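Side-chain contacts in cytosolic protein (Streptococcus thermophilus, PDB 2QZI), which is a cytosolic protein of unknown function from the DUF1827 family that binds sodium ions in the crystal: residues Phe27-Tyr32 and Asp38-Gln43; Lys46-Leu51 and Asp79-Asp84; Leu50-Lys55 and Asn62-Ile67; Val66-Phe71 and Ile97-Thr102; Leu86-Val89 and Leu94-Ile97. All coordinates share one frame; numbering follows the deposited sequence.

Contact 1: Phe27-Tyr32 and Asp38-Gln43; sequences FLVETY and DVVFTQ. With NA (sodium ion), chain F.
Q43 runs alongside F27 with its chain extended, and the two side chains point the same way. Its CB lies 4.0 Å from F27 CE2. CG moves on to the ring tip, 3.6 Å from F27 CZ, and CD is nearer still, 3.4 Å from the same CZ. The amide, its plane turned 48° from the ring, closes the walk: OE1 is 3.6 Å from F27 CE2, and NE2 lies 3.8 Å from F27 CZ. At the other end of Q43, its O sits over the centre of one face of the F27 ring. That O also accepts from F27 N (2.9 Å) and L28 N, so two residues face one: a classic beta bulge. Y32 OH is hydrogen-bonded to K75 NZ and also to E30 OE1. T42 OG1 binds sodium at 2.6 Å. The hairpin of strands 28-34 and 37-44 lies between strands 6-8 and 47-53. Helix 14-23 packs on the V29 and T31 side, and F71 of helix 61-74 meets Y32 and F41 on the opposite face.

Contact 2: Lys46-Leu51 and Asp79-Asp84; sequences KHYELL and DIVLMD. With NA (sodium ion), chain F.
This contact joins the start of strand 47-53, beside a sodium site, to the loop between helix 61-74 and strand 87-91. Y48 makes the whole connection. Its ring is met obliquely by two aliphatic tips. I80 CD1 is 4.1 Å from Y48 CE2 and 4.0 Å from Y48 OH, and the isoleucine side chain lies roughly perpendicular to that of the tyrosine. V81 CG1 adds a looser touch, 4.5 Å from Y48 CE2. Y48 CG stands anti to its own carbonyl carbon (chi1 -66°), which directs the ring to the loop. The hydroxyl is also held by D77 N, so the tyrosine tip has both a polar anchor and an apolar neighbour.

The residues next to Y48 belong to the metal side of the strand. H47 O binds the sodium at 2.9 Å; T42 OG1 and a water are further ligands. The ion also lies over one face of the H47 ring, toward its rim. H47 ND1 gives a short, nearly straight bond to E49 OE2 (2.5 Å, 167°). It uses the anti lone pair of that oxygen, and the acceptor lies close to the ring plane. D25 takes H47 NE2, so both ring nitrogens are engaged and the imidazole is fixed in rotation. Strand 47-53 runs between strands 37-44 and 94-100, while Y48 also touches Q43 and F99 from them.

Contact 3: Leu50-Lys55 and Asn62-Ile67; sequences LLISNK and NELEVI
This is a buried apolar contact between a sheet strand and the helix that packs on it. I52 and I67 form its centre. The two side chains lie alongside, run opposite ways and meet at two places. I52 CD1 lies 3.8 Å from I67 CG2, and I52 CG2 lies 4.0 Å from I67 CD1. Each branch of one isoleucine thus has a branch of the other beside it. In I52, CG1 is anti to the carbonyl carbon (chi1 -58°), and this carries CD1 toward the helix. The same CD1 reaches L64 CD2 at 3.9 Å, with the leucine set nearly square to the isoleucine. L50 sits two residues earlier on the same side of the strand. Its CD1 makes a longer contact, 4.4 Å from I67 CG2.

The element is a strand-to-helix connection in an antiparallel alpha+beta fold: strand 47-53 leads through a short loop into helix 61-74, which returns across the sheet. The short segments run at 149° to each other, their axes 10.6 Å apart at the closest. Polar groups gather at the loop end of the contact. N54 ND2 and E63 OE1 approach to 4.4 Å without bonding. N54 ND2 is bonded to N36 OD1, and N54 OD1 to H56 ND1. E63 bonds T37 and K60 N and forms a salt bridge with R57.

Contact 4: Val66-Phe71 and Ile97-Thr102; sequences VIREFF and ISFPTT
R68 of helix 61-74 meets I97 of strand 94-100. The R68 chain leaves with CG anti to the backbone N (chi1 -175°) and then bends at chi3. The bend lays the guanidinium crosswise at the end of I97, so that I97 CD1 sits over one face of the group, toward its rim. That methyl is 3.8 Å from R68 NE and equally near R68 NH1. R68 has two conformers; this packing holds for the one described, and the guanidinium position is therefore less certain. Lower on the arginine, CG touches the edge of the F99 ring, 4.3 Å from CZ. Within the strand, I97 CG2 lies on one face of that ring, so the two residues that the arginine touches also pack on each other. F71, three residues on, turns its ring away from strand 94-100 and packs on L50. Here a charged group is packed by its flat face against hydrocarbon. R68 NE is buried with no polar partner in the model, while NH2 reaches E65 in a salt bridge that probably offsets part of this cost.

Contact 5: Leu86-Val89 and Leu94-Ile97; sequences LRTV and LIEI
R87-V89 and L94-I97 run antiparallel, at 168° to each other and with their axes 4.6 Å apart. V89 and E96 form the hydrogen-bonded pair. V89 N gives to E96 O at 2.8 Å, nearly straight at 169°. E96 N returns the bond to V89 O at 3.0 Å. T88 and I97 are the neighbouring non-hydrogen-bonded pair, and here CA-H groups approach the carbonyls: T88 CA lies 3.3 Å from E96 O. A water lies within hydrogen-bonding distance of both V89 O and L94 O at the turn end.

T88 and V89 use opposite faces of the sheet. T88 CG2, anti to the backbone N, projects over the other strand. It touches I95 CG2 at 3.7 Å, and I97 CG1 lies slightly farther off at 3.9 Å. T88 and I97 stand side by side and point the same way. These groups lie on the side where L64 and R68 of helix 61-74 pack. On the other face V89 lies beside E96, with V89 CG1 3.7 Å from E96 OE2. The extended glutamate chain therefore brings its carboxylate beside a valine methyl. R87 is also on this face. Its charged end does not contact that carboxylate; at this separation at most a weak long-range attraction is likely. The pairing is that of a beta hairpin, and its first strand, 87-91, is an outermost strand of the antiparallel sheet.

Contacts 1 and 5 are hairpin pairings within the antiparallel sheet, held by backbone bonds and only partly buried. Contact 5 lies at an outer strand, and contact 1 further in. Contacts 2, 3 and 4 are buried and rest on side-chain packing. Contacts 3 and 4 share helix 61-74 and bring it onto neighbouring strands; the first is wholly aliphatic at its centre, the second adds an arginine. Contact 2 shares strand 47-53 with contact 3 but sits near its other end, where a loop closes over it. Contacts 1 and 2 supply ligands to one sodium ion. I97 is common to contacts 4 and 5.

Contact 1: Phe27-Tyr32 and Asp38-Gln43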
# COMPACT_ATOMS: atom_id res chain seq x y z
N PHE A 27 0.20 -10.33 -7.83
CA PHE A 27 -0.20 -10.20 -9.26
C PHE A 27 -0.63 -8.76 -9.66
O PHE A 27 -0.81 -8.40 -10.87
CB PHE A 27 -1.30 -11.23 -9.55
CG PHE A 27 -2.57 -11.05 -8.73
CD1 PHE A 27 -2.99 -12.05 -7.84
CD2 PHE A 27 -3.41 -9.95 -8.95
CE1 PHE A 27 -4.21 -11.93 -7.14
CE2 PHE A 27 -4.60 -9.81 -8.29
CZ PHE A 27 -5.00 -10.79 -7.34
N LEU A 28 -0.75 -7.90 -8.66
CA LEU A 28 -0.88 -6.46 -8.95
C LEU A 28 0.09 -5.67 -8.08
O LEU A 28 0.20 -5.93 -6.87
CB LEU A 28 -2.33 -6.02 -8.70
CG LEU A 28 -2.70 -4.55 -8.66
CD1 LEU A 28 -2.50 -3.86 -10.04
CD2 LEU A 28 -4.17 -4.46 -8.21
N VAL A 29 0.79 -4.74 -8.70
CA VAL A 29 1.73 -3.87 -8.03
C VAL A 29 1.58 -2.46 -8.57
O VAL A 29 1.70 -2.21 -9.78
CB VAL A 29 3.21 -4.28 -8.24
CG1 VAL A 29 4.15 -3.33 -7.41
CG2 VAL A 29 3.50 -5.78 -7.90
N GLU A 30 1.31 -1.54 -7.66
CA GLU A 30 1.20 -0.14 -8.05
C GLU A 30 1.96 0.73 -7.08
O GLU A 30 2.11 0.36 -5.91
CB GLU A 30 -0.25 0.25 -8.04
CG GLU A 30 -1.07 -0.71 -8.84
CD GLU A 30 -2.40 -0.14 -9.22
OE1 GLU A 30 -3.01 0.59 -8.42
OE2 GLU A 30 -2.86 -0.49 -10.32
N THR A 31 2.47 1.85 -7.56
CA THR A 31 3.14 2.80 -6.67
C THR A 31 2.46 4.17 -6.69
O THR A 31 1.88 4.54 -7.66
CB THR A 31 4.62 3.01 -7.03
OG1 THR A 31 4.68 3.39 -8.36
CG2 THR A 31 5.47 1.74 -6.86
N TYR A 32 2.48 4.87 -5.54
CA TYR A 32 1.87 6.20 -5.42
C TYR A 32 2.75 7.10 -4.53
O TYR A 32 3.39 6.62 -3.58
CB TYR A 32 0.52 6.13 -4.71
CG TYR A 32 -0.55 5.38 -5.46
CD1 TYR A 32 -1.61 6.05 -6.04
CD2 TYR A 32 -0.50 3.95 -5.57
CE1 TYR A 32 -2.59 5.37 -6.72
CE2 TYR A 32 -1.48 3.26 -6.29
CZ TYR A 32 -2.53 3.99 -6.83
OH TYR A 32 -3.52 3.34 -7.53
N ASP A 38 6.04 7.82 0.11
CA ASP A 38 5.90 6.86 -0.98
C ASP A 38 5.07 5.66 -0.56
O ASP A 38 5.21 5.17 0.53
CB ASP A 38 7.23 6.27 -1.40
CG ASP A 38 8.26 7.27 -1.68
OD1 ASP A 38 8.05 8.09 -2.59
OD2 ASP A 38 9.28 7.24 -0.93
N VAL A 39 4.25 5.17 -1.48
CA VAL A 39 3.32 4.10 -1.20
C VAL A 39 3.54 3.08 -2.31
O VAL A 39 3.75 3.45 -3.48
CB VAL A 39 1.84 4.60 -1.14
CG1 VAL A 39 0.88 3.52 -0.74
CG2 VAL A 39 1.70 5.76 -0.13
N VAL A 40 3.60 1.85 -1.87
CA VAL A 40 3.57 0.64 -2.73
C VAL A 40 2.33 -0.14 -2.37
O VAL A 40 2.09 -0.37 -1.23
CB VAL A 40 4.86 -0.24 -2.62
CG1 VAL A 40 4.77 -1.39 -3.62
CG2 VAL A 40 6.08 0.65 -3.02
N PHE A 41 1.51 -0.45 -3.37
CA PHE A 41 0.26 -1.21 -3.15
C PHE A 41 0.30 -2.48 -3.99
O PHE A 41 0.52 -2.41 -5.19
CB PHE A 41 -0.88 -0.34 -3.67
CG PHE A 41 -2.24 -1.01 -3.65
CD1 PHE A 41 -2.76 -1.53 -2.46
CD2 PHE A 41 -3.00 -1.11 -4.82
CE1 PHE A 41 -4.02 -2.13 -2.45
CE2 PHE A 41 -4.26 -1.76 -4.83
CZ PHE A 41 -4.76 -2.28 -3.63
N THR A 42 -0.04 -3.61 -3.37
CA THR A 42 -0.08 -4.92 -4.05
C THR A 42 -1.30 -5.76 -3.66
O THR A 42 -1.85 -5.57 -2.60
CB THR A 42 1.15 -5.82 -3.69
OG1 THR A 42 1.06 -6.31 -2.36
CG2 THR A 42 2.54 -5.10 -3.86
N GLN A 43 -1.72 -6.66 -4.57
CA GLN A 43 -2.70 -7.70 -4.34
C GLN A 43 -2.05 -9.01 -4.76
O GLN A 43 -1.39 -9.04 -5.76
CB GLN A 43 -4.03 -7.55 -5.09
CG GLN A 43 -5.09 -8.60 -4.45
CD GLN A 43 -6.41 -8.56 -5.13
OE1 GLN A 43 -6.57 -7.79 -6.08
NE2 GLN A 43 -7.38 -9.38 -4.67
NA NA F . -0.24 -8.43 -1.72
O HOH W 1 2.19 -9.92 -2.09

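Contact 2: Lys46-Leu51 and Asp79-Asp84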
# COMPACT_ATOMS: atom_id res chain seq x y z
N LYS A 46 -4.87 -14.12 -1.11
CA LYS A 46 -4.96 -14.20 0.36
C LYS A 46 -4.60 -12.85 1.00
O LYS A 46 -4.82 -12.67 2.18
CB LYS A 46 -4.12 -15.35 0.94
CG LYS A 46 -4.57 -16.68 0.47
CD LYS A 46 -5.99 -17.11 0.96
CE LYS A 46 -6.48 -18.36 0.17
NZ LYS A 46 -7.84 -18.93 0.59
N HIS A 47 -4.07 -11.87 0.24
CA HIS A 47 -3.77 -10.63 0.91
C HIS A 47 -3.48 -9.46 -0.02
O HIS A 47 -2.82 -9.62 -1.03
CB HIS A 47 -2.58 -10.77 1.91
CG HIS A 47 -1.29 -11.21 1.28
ND1 HIS A 47 -0.10 -10.54 1.46
CD2 HIS A 47 -0.99 -12.29 0.51
CE1 HIS A 47 0.87 -11.16 0.80
NE2 HIS A 47 0.35 -12.21 0.19
N TYR A 48 -3.94 -8.28 0.36
CA TYR A 48 -3.44 -7.02 -0.22
C TYR A 48 -2.38 -6.47 0.74
O TYR A 48 -2.39 -6.79 1.92
CB TYR A 48 -4.51 -5.96 -0.26
CG TYR A 48 -5.70 -6.16 -1.16
CD1 TYR A 48 -5.74 -5.53 -2.39
CD2 TYR A 48 -6.84 -6.85 -0.72
CE1 TYR A 48 -6.84 -5.60 -3.21
CE2 TYR A 48 -7.98 -6.95 -1.55
CZ TYR A 48 -7.93 -6.31 -2.79
OH TYR A 48 -8.98 -6.32 -3.66
N GLU A 49 -1.46 -5.62 0.25
CA GLU A 49 -0.42 -5.05 1.11
C GLU A 49 -0.30 -3.56 0.82
O GLU A 49 -0.51 -3.17 -0.31
CB GLU A 49 0.93 -5.75 0.90
CG GLU A 49 0.97 -7.25 1.33
CD GLU A 49 0.79 -7.53 2.80
OE1 GLU A 49 1.17 -6.66 3.64
OE2 GLU A 49 0.28 -8.64 3.11
N LEU A 50 -0.07 -2.72 1.84
CA LEU A 50 0.37 -1.32 1.54
C LEU A 50 1.67 -1.14 2.31
O LEU A 50 1.76 -1.63 3.46
CB LEU A 50 -0.61 -0.28 2.09
CG LEU A 50 -1.72 0.17 1.17
CD1 LEU A 50 -2.61 1.00 2.07
CD2 LEU A 50 -1.12 1.04 0.00
N LEU A 51 2.67 -0.62 1.62
CA LEU A 51 3.97 -0.20 2.20
C LEU A 51 4.13 1.32 2.08
O LEU A 51 4.15 1.86 0.98
CB LEU A 51 5.16 -0.88 1.49
CG LEU A 51 5.01 -2.38 1.71
CD1 LEU A 51 4.43 -3.13 0.46
CD2 LEU A 51 6.32 -2.95 2.21
N ASP A 79 -15.46 -6.61 0.18
CA ASP A 79 -16.27 -7.76 0.25
C ASP A 79 -15.43 -9.08 0.51
O ASP A 79 -15.92 -9.98 1.18
CB ASP A 79 -16.99 -7.83 -1.05
CG ASP A 79 -18.36 -8.40 -0.92
OD1 ASP A 79 -18.89 -8.59 0.23
OD2 ASP A 79 -18.92 -8.67 -2.01
N ILE A 80 -14.20 -9.17 -0.01
CA ILE A 80 -13.33 -10.34 0.20
C ILE A 80 -12.29 -10.11 1.29
O ILE A 80 -11.54 -11.02 1.59
CB ILE A 80 -12.56 -10.77 -1.10
CG1 ILE A 80 -11.74 -9.58 -1.64
CG2 ILE A 80 -13.55 -11.49 -2.07
CD1 ILE A 80 -10.60 -9.88 -2.70
N VAL A 81 -12.21 -8.90 1.84
CA VAL A 81 -11.25 -8.65 2.87
C VAL A 81 -11.77 -9.00 4.23
O VAL A 81 -12.94 -8.85 4.53
CB VAL A 81 -10.36 -7.31 2.79
CG1 VAL A 81 -10.81 -6.33 1.86
CG2 VAL A 81 -9.99 -6.71 4.19
N LEU A 82 -10.87 -9.54 5.02
CA LEU A 82 -11.11 -9.89 6.40
C LEU A 82 -10.82 -8.62 7.27
O LEU A 82 -9.72 -8.42 7.80
CB LEU A 82 -10.19 -11.04 6.71
CG LEU A 82 -10.70 -12.47 6.47
CD1 LEU A 82 -12.09 -12.60 5.86
CD2 LEU A 82 -9.69 -13.37 5.77
N MSE A 83 -11.83 -7.77 7.38
CA MSE A 83 -11.71 -6.46 7.97
C MSE A 83 -11.47 -6.48 9.45
O MSE A 83 -11.01 -5.48 9.99
CB MSE A 83 -12.94 -5.61 7.64
CG MSE A 83 -12.56 -4.15 7.36
SE MSE A 83 -11.80 -3.89 5.60
CE MSE A 83 -13.08 -5.22 4.95
N ASP A 84 -11.76 -7.61 10.12
CA ASP A 84 -11.38 -7.76 11.48
C ASP A 84 -9.97 -8.35 11.62
O ASP A 84 -9.56 -8.65 12.75
CB ASP A 84 -12.36 -8.74 12.17
CG ASP A 84 -12.38 -10.10 11.47
OD1 ASP A 84 -12.14 -10.16 10.22
OD2 ASP A 84 -12.67 -11.11 12.14
NA NA F . -0.24 -8.43 -1.72
O HOH W 1 2.19 -9.92 -2.09

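Contact 3: Leu50-Lys55 and Asn62-Ile67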
# COMPACT_ATOMS: atom_id res chain seq x y z
N LEU A 50 -0.07 -2.72 1.84
CA LEU A 50 0.37 -1.32 1.54
C LEU A 50 1.67 -1.14 2.31
O LEU A 50 1.76 -1.63 3.46
CB LEU A 50 -0.61 -0.28 2.09
CG LEU A 50 -1.72 0.17 1.17
CD1 LEU A 50 -2.61 1.00 2.07
CD2 LEU A 50 -1.12 1.04 0.00
N LEU A 51 2.67 -0.62 1.62
CA LEU A 51 3.97 -0.20 2.20
C LEU A 51 4.13 1.32 2.08
O LEU A 51 4.15 1.86 0.98
CB LEU A 51 5.16 -0.88 1.49
CG LEU A 51 5.01 -2.38 1.71
CD1 LEU A 51 4.43 -3.13 0.46
CD2 LEU A 51 6.32 -2.95 2.21
N ILE A 52 4.22 1.98 3.23
CA ILE A 52 4.16 3.44 3.32
C ILE A 52 5.42 3.87 4.05
O ILE A 52 5.73 3.38 5.15
CB ILE A 52 2.94 3.93 4.11
CG1 ILE A 52 1.64 3.41 3.44
CG2 ILE A 52 2.96 5.49 4.32
CD1 ILE A 52 0.45 3.45 4.42
N SER A 53 6.20 4.72 3.39
CA SER A 53 7.50 5.09 3.88
C SER A 53 7.84 6.52 3.45
O SER A 53 7.25 7.06 2.54
CB SER A 53 8.53 4.14 3.28
OG SER A 53 8.43 4.19 1.87
N ASN A 54 8.80 7.12 4.14
CA ASN A 54 9.19 8.49 3.87
C ASN A 54 10.66 8.72 4.16
O ASN A 54 11.03 8.85 5.29
CB ASN A 54 8.35 9.43 4.73
CG ASN A 54 8.46 10.89 4.26
OD1 ASN A 54 9.52 11.36 3.89
ND2 ASN A 54 7.35 11.58 4.26
N LYS A 55 11.50 8.80 3.14
CA LYS A 55 12.96 8.89 3.30
C LYS A 55 13.43 9.93 4.34
O LYS A 55 14.37 9.68 5.11
CB LYS A 55 13.62 9.09 1.92
CG LYS A 55 13.18 7.99 0.88
CD LYS A 55 13.88 8.07 -0.47
CE LYS A 55 13.30 9.20 -1.38
NZ LYS A 55 12.16 8.70 -2.28
N ASN A 62 -2.14 10.99 10.75
CA ASN A 62 -3.22 11.45 9.88
C ASN A 62 -2.98 11.13 8.40
O ASN A 62 -3.91 10.84 7.65
CB ASN A 62 -3.45 12.96 10.09
CG ASN A 62 -2.58 13.84 9.15
OD1 ASN A 62 -2.92 14.04 7.97
ND2 ASN A 62 -1.48 14.39 9.70
N GLU A 63 -1.72 11.19 8.00
CA GLU A 63 -1.25 10.70 6.74
C GLU A 63 -1.56 9.22 6.54
O GLU A 63 -2.05 8.83 5.46
CB GLU A 63 0.25 10.88 6.75
CG GLU A 63 0.90 11.04 5.44
CD GLU A 63 2.31 11.49 5.60
OE1 GLU A 63 2.95 11.82 4.58
OE2 GLU A 63 2.82 11.53 6.74
N LEU A 64 -1.27 8.40 7.55
CA LEU A 64 -1.51 6.98 7.49
C LEU A 64 -2.98 6.78 7.24
O LEU A 64 -3.36 5.97 6.42
CB LEU A 64 -1.17 6.32 8.84
CG LEU A 64 -0.80 4.84 8.99
CD1 LEU A 64 -1.27 4.22 10.34
CD2 LEU A 64 -1.27 3.97 7.90
N GLU A 65 -3.81 7.52 7.99
CA GLU A 65 -5.28 7.37 7.97
C GLU A 65 -5.91 7.75 6.62
O GLU A 65 -6.78 7.04 6.10
CB GLU A 65 -5.91 8.17 9.12
CG GLU A 65 -6.11 7.38 10.48
CD GLU A 65 -5.08 6.23 10.79
OE1 GLU A 65 -4.05 6.51 11.49
OE2 GLU A 65 -5.34 5.05 10.35
N VAL A 66 -5.43 8.85 6.04
CA VAL A 66 -5.82 9.30 4.72
C VAL A 66 -5.42 8.27 3.65
O VAL A 66 -6.18 7.97 2.73
CB VAL A 66 -5.26 10.71 4.43
CG1 VAL A 66 -5.37 11.09 2.95
CG2 VAL A 66 -5.98 11.75 5.29
N ILE A 67 -4.24 7.69 3.79
CA ILE A 67 -3.74 6.76 2.76
C ILE A 67 -4.51 5.46 2.81
O ILE A 67 -4.89 4.87 1.77
CB ILE A 67 -2.22 6.51 2.88
CG1 ILE A 67 -1.43 7.81 2.41
CG2 ILE A 67 -1.80 5.33 1.99
CD1 ILE A 67 -0.01 7.78 2.94

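Contact 4: Val66-Phe71 and Ile97-Thr102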
# COMPACT_ATOMS: atom_id res chain seq x y z
N VAL A 66 -5.43 8.85 6.04
CA VAL A 66 -5.82 9.30 4.72
C VAL A 66 -5.42 8.27 3.65
O VAL A 66 -6.18 7.97 2.73
CB VAL A 66 -5.26 10.71 4.43
CG1 VAL A 66 -5.37 11.09 2.95
CG2 VAL A 66 -5.98 11.75 5.29
N ILE A 67 -4.24 7.69 3.79
CA ILE A 67 -3.74 6.76 2.76
C ILE A 67 -4.51 5.46 2.81
O ILE A 67 -4.89 4.87 1.77
CB ILE A 67 -2.22 6.51 2.88
CG1 ILE A 67 -1.43 7.81 2.41
CG2 ILE A 67 -1.80 5.33 1.99
CD1 ILE A 67 -0.01 7.78 2.94
N ARG A 68 -4.75 5.04 4.04
CA ARG A 68 -5.45 3.78 4.26
C ARG A 68 -6.88 3.90 3.77
O ARG A 68 -7.37 2.97 3.12
CB ARG A 68 -5.43 3.35 5.74
CG ARG A 68 -6.04 1.96 5.95
CD ARG A 68 -6.46 1.69 7.42
NE ARG A 68 -5.49 0.89 8.15
CZ ARG A 68 -4.81 1.29 9.24
NH1 ARG A 68 -3.96 0.44 9.81
NH2 ARG A 68 -4.94 2.53 9.73
N GLU A 69 -7.54 5.03 4.06
CA GLU A 69 -8.94 5.14 3.71
C GLU A 69 -9.11 5.36 2.19
O GLU A 69 -10.15 4.98 1.64
CB GLU A 69 -9.64 6.23 4.53
CG GLU A 69 -9.95 5.82 6.02
CD GLU A 69 -10.79 4.50 6.19
OE1 GLU A 69 -10.39 3.62 7.03
OE2 GLU A 69 -11.83 4.34 5.49
N PHE A 70 -8.10 5.95 1.52
CA PHE A 70 -8.07 6.05 0.06
C PHE A 70 -8.05 4.67 -0.60
O PHE A 70 -8.81 4.40 -1.51
CB PHE A 70 -6.84 6.84 -0.40
CG PHE A 70 -6.73 6.98 -1.94
CD1 PHE A 70 -7.38 8.02 -2.61
CD2 PHE A 70 -5.99 6.07 -2.68
CE1 PHE A 70 -7.27 8.14 -4.04
CE2 PHE A 70 -5.90 6.13 -4.08
CZ PHE A 70 -6.54 7.19 -4.77
N PHE A 71 -7.19 3.77 -0.12
CA PHE A 71 -7.11 2.40 -0.71
C PHE A 71 -8.36 1.60 -0.44
O PHE A 71 -8.89 0.94 -1.34
CB PHE A 71 -5.79 1.69 -0.36
CG PHE A 71 -4.65 2.24 -1.17
CD1 PHE A 71 -4.35 1.72 -2.44
CD2 PHE A 71 -3.94 3.33 -0.70
CE1 PHE A 71 -3.33 2.34 -3.24
CE2 PHE A 71 -2.94 3.95 -1.50
CZ PHE A 71 -2.63 3.45 -2.76
N ILE A 97 0.78 -2.32 6.08
CA ILE A 97 -0.59 -2.75 6.38
C ILE A 97 -0.95 -3.97 5.53
O ILE A 97 -0.83 -3.93 4.31
CB ILE A 97 -1.65 -1.64 6.19
CG1 ILE A 97 -1.11 -0.30 6.70
CG2 ILE A 97 -2.97 -2.07 6.87
CD1 ILE A 97 -2.06 0.90 6.50
N SER A 98 -1.37 -5.05 6.19
CA SER A 98 -1.76 -6.28 5.51
C SER A 98 -3.25 -6.40 5.61
O SER A 98 -3.81 -6.23 6.69
CB SER A 98 -1.13 -7.51 6.16
OG SER A 98 0.27 -7.23 6.16
N PHE A 99 -3.86 -6.75 4.48
CA PHE A 99 -5.30 -6.92 4.41
C PHE A 99 -5.58 -8.37 3.95
O PHE A 99 -5.56 -8.66 2.75
CB PHE A 99 -5.94 -5.95 3.42
CG PHE A 99 -5.59 -4.46 3.61
CD1 PHE A 99 -6.52 -3.59 4.17
CD2 PHE A 99 -4.39 -3.94 3.16
CE1 PHE A 99 -6.26 -2.19 4.30
CE2 PHE A 99 -4.09 -2.56 3.27
CZ PHE A 99 -5.04 -1.67 3.81
N PRO A 100 -5.83 -9.28 4.89
CA PRO A 100 -6.13 -10.66 4.43
C PRO A 100 -7.44 -10.75 3.62
O PRO A 100 -8.36 -9.87 3.76
CB PRO A 100 -6.20 -11.52 5.75
CG PRO A 100 -5.52 -10.69 6.80
CD PRO A 100 -5.78 -9.16 6.35
N THR A 101 -7.53 -11.78 2.75
CA THR A 101 -8.69 -11.91 1.93
C THR A 101 -9.11 -13.34 1.92
O THR A 101 -8.29 -14.20 2.17
CB THR A 101 -8.45 -11.42 0.47
OG1 THR A 101 -7.44 -12.19 -0.21
CG2 THR A 101 -8.05 -9.89 0.46
N THR A 102 -10.40 -13.59 1.64
CA THR A 102 -10.90 -14.94 1.49
C THR A 102 -10.20 -15.70 0.35
O THR A 102 -9.72 -16.80 0.54
CB THR A 102 -12.43 -14.95 1.32
OG1 THR A 102 -12.78 -14.04 0.26
CG2 THR A 102 -13.10 -14.51 2.62

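Contact 5: Leu86-Val89 and Leu94-Ile97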
# COMPACT_ATOMS: atom_id res chain seq x y z
N LEU A 86 -7.07 -7.08 9.95
CA LEU A 86 -6.04 -6.12 9.47
C LEU A 86 -4.82 -6.13 10.41
O LEU A 86 -4.98 -6.21 11.65
CB LEU A 86 -6.63 -4.71 9.36
CG LEU A 86 -7.87 -4.58 8.44
CD1 LEU A 86 -8.12 -3.13 7.97
CD2 LEU A 86 -7.75 -5.53 7.23
N ARG A 87 -3.62 -6.05 9.82
CA ARG A 87 -2.36 -6.07 10.60
C ARG A 87 -1.48 -4.93 10.21
O ARG A 87 -1.19 -4.75 9.04
CB ARG A 87 -1.65 -7.36 10.33
CG ARG A 87 -0.42 -7.64 11.14
CD ARG A 87 -0.19 -9.15 11.06
NE ARG A 87 1.07 -9.46 11.72
CZ ARG A 87 2.26 -9.13 11.23
NH1 ARG A 87 3.35 -9.43 11.92
NH2 ARG A 87 2.34 -8.51 10.05
N THR A 88 -1.06 -4.11 11.18
CA THR A 88 -0.31 -2.88 10.82
C THR A 88 1.01 -2.92 11.57
O THR A 88 1.02 -3.02 12.75
CB THR A 88 -1.07 -1.58 11.17
OG1 THR A 88 -2.39 -1.69 10.67
CG2 THR A 88 -0.43 -0.37 10.50
N VAL A 89 2.11 -2.92 10.82
CA VAL A 89 3.42 -2.98 11.44
C VAL A 89 4.06 -1.59 11.31
O VAL A 89 4.32 -1.12 10.20
CB VAL A 89 4.32 -4.06 10.80
CG1 VAL A 89 5.77 -3.98 11.46
CG2 VAL A 89 3.62 -5.50 10.99
N LEU A 94 8.79 3.13 8.27
CA LEU A 94 8.06 2.21 7.45
C LEU A 94 6.78 1.74 8.15
O LEU A 94 6.80 1.32 9.33
CB LEU A 94 8.98 1.06 7.07
CG LEU A 94 8.38 -0.15 6.35
CD1 LEU A 94 7.77 0.20 4.98
CD2 LEU A 94 9.41 -1.28 6.18
N ILE A 95 5.68 1.83 7.42
CA ILE A 95 4.43 1.25 7.82
C ILE A 95 3.94 0.26 6.76
O ILE A 95 3.94 0.55 5.55
CB ILE A 95 3.35 2.32 8.14
CG1 ILE A 95 3.90 3.33 9.14
CG2 ILE A 95 2.10 1.66 8.78
CD1 ILE A 95 3.30 4.70 8.96
N GLU A 96 3.56 -0.90 7.27
CA GLU A 96 3.14 -2.07 6.53
C GLU A 96 1.75 -2.44 6.99
O GLU A 96 1.56 -2.82 8.12
CB GLU A 96 4.10 -3.26 6.84
CG GLU A 96 5.55 -2.87 6.48
CD GLU A 96 6.57 -3.91 6.87
OE1 GLU A 96 6.90 -4.71 5.97
OE2 GLU A 96 7.08 -3.92 8.05
N ILE A 97 0.78 -2.32 6.08
CA ILE A 97 -0.59 -2.75 6.38
C ILE A 97 -0.95 -3.97 5.53
O ILE A 97 -0.83 -3.93 4.31
CB ILE A 97 -1.65 -1.64 6.19
CG1 ILE A 97 -1.11 -0.30 6.70
CG2 ILE A 97 -2.97 -2.07 6.87
CD1 ILE A 97 -2.06 0.90 6.50
O HOH W 2 6.89 -1.33 9.23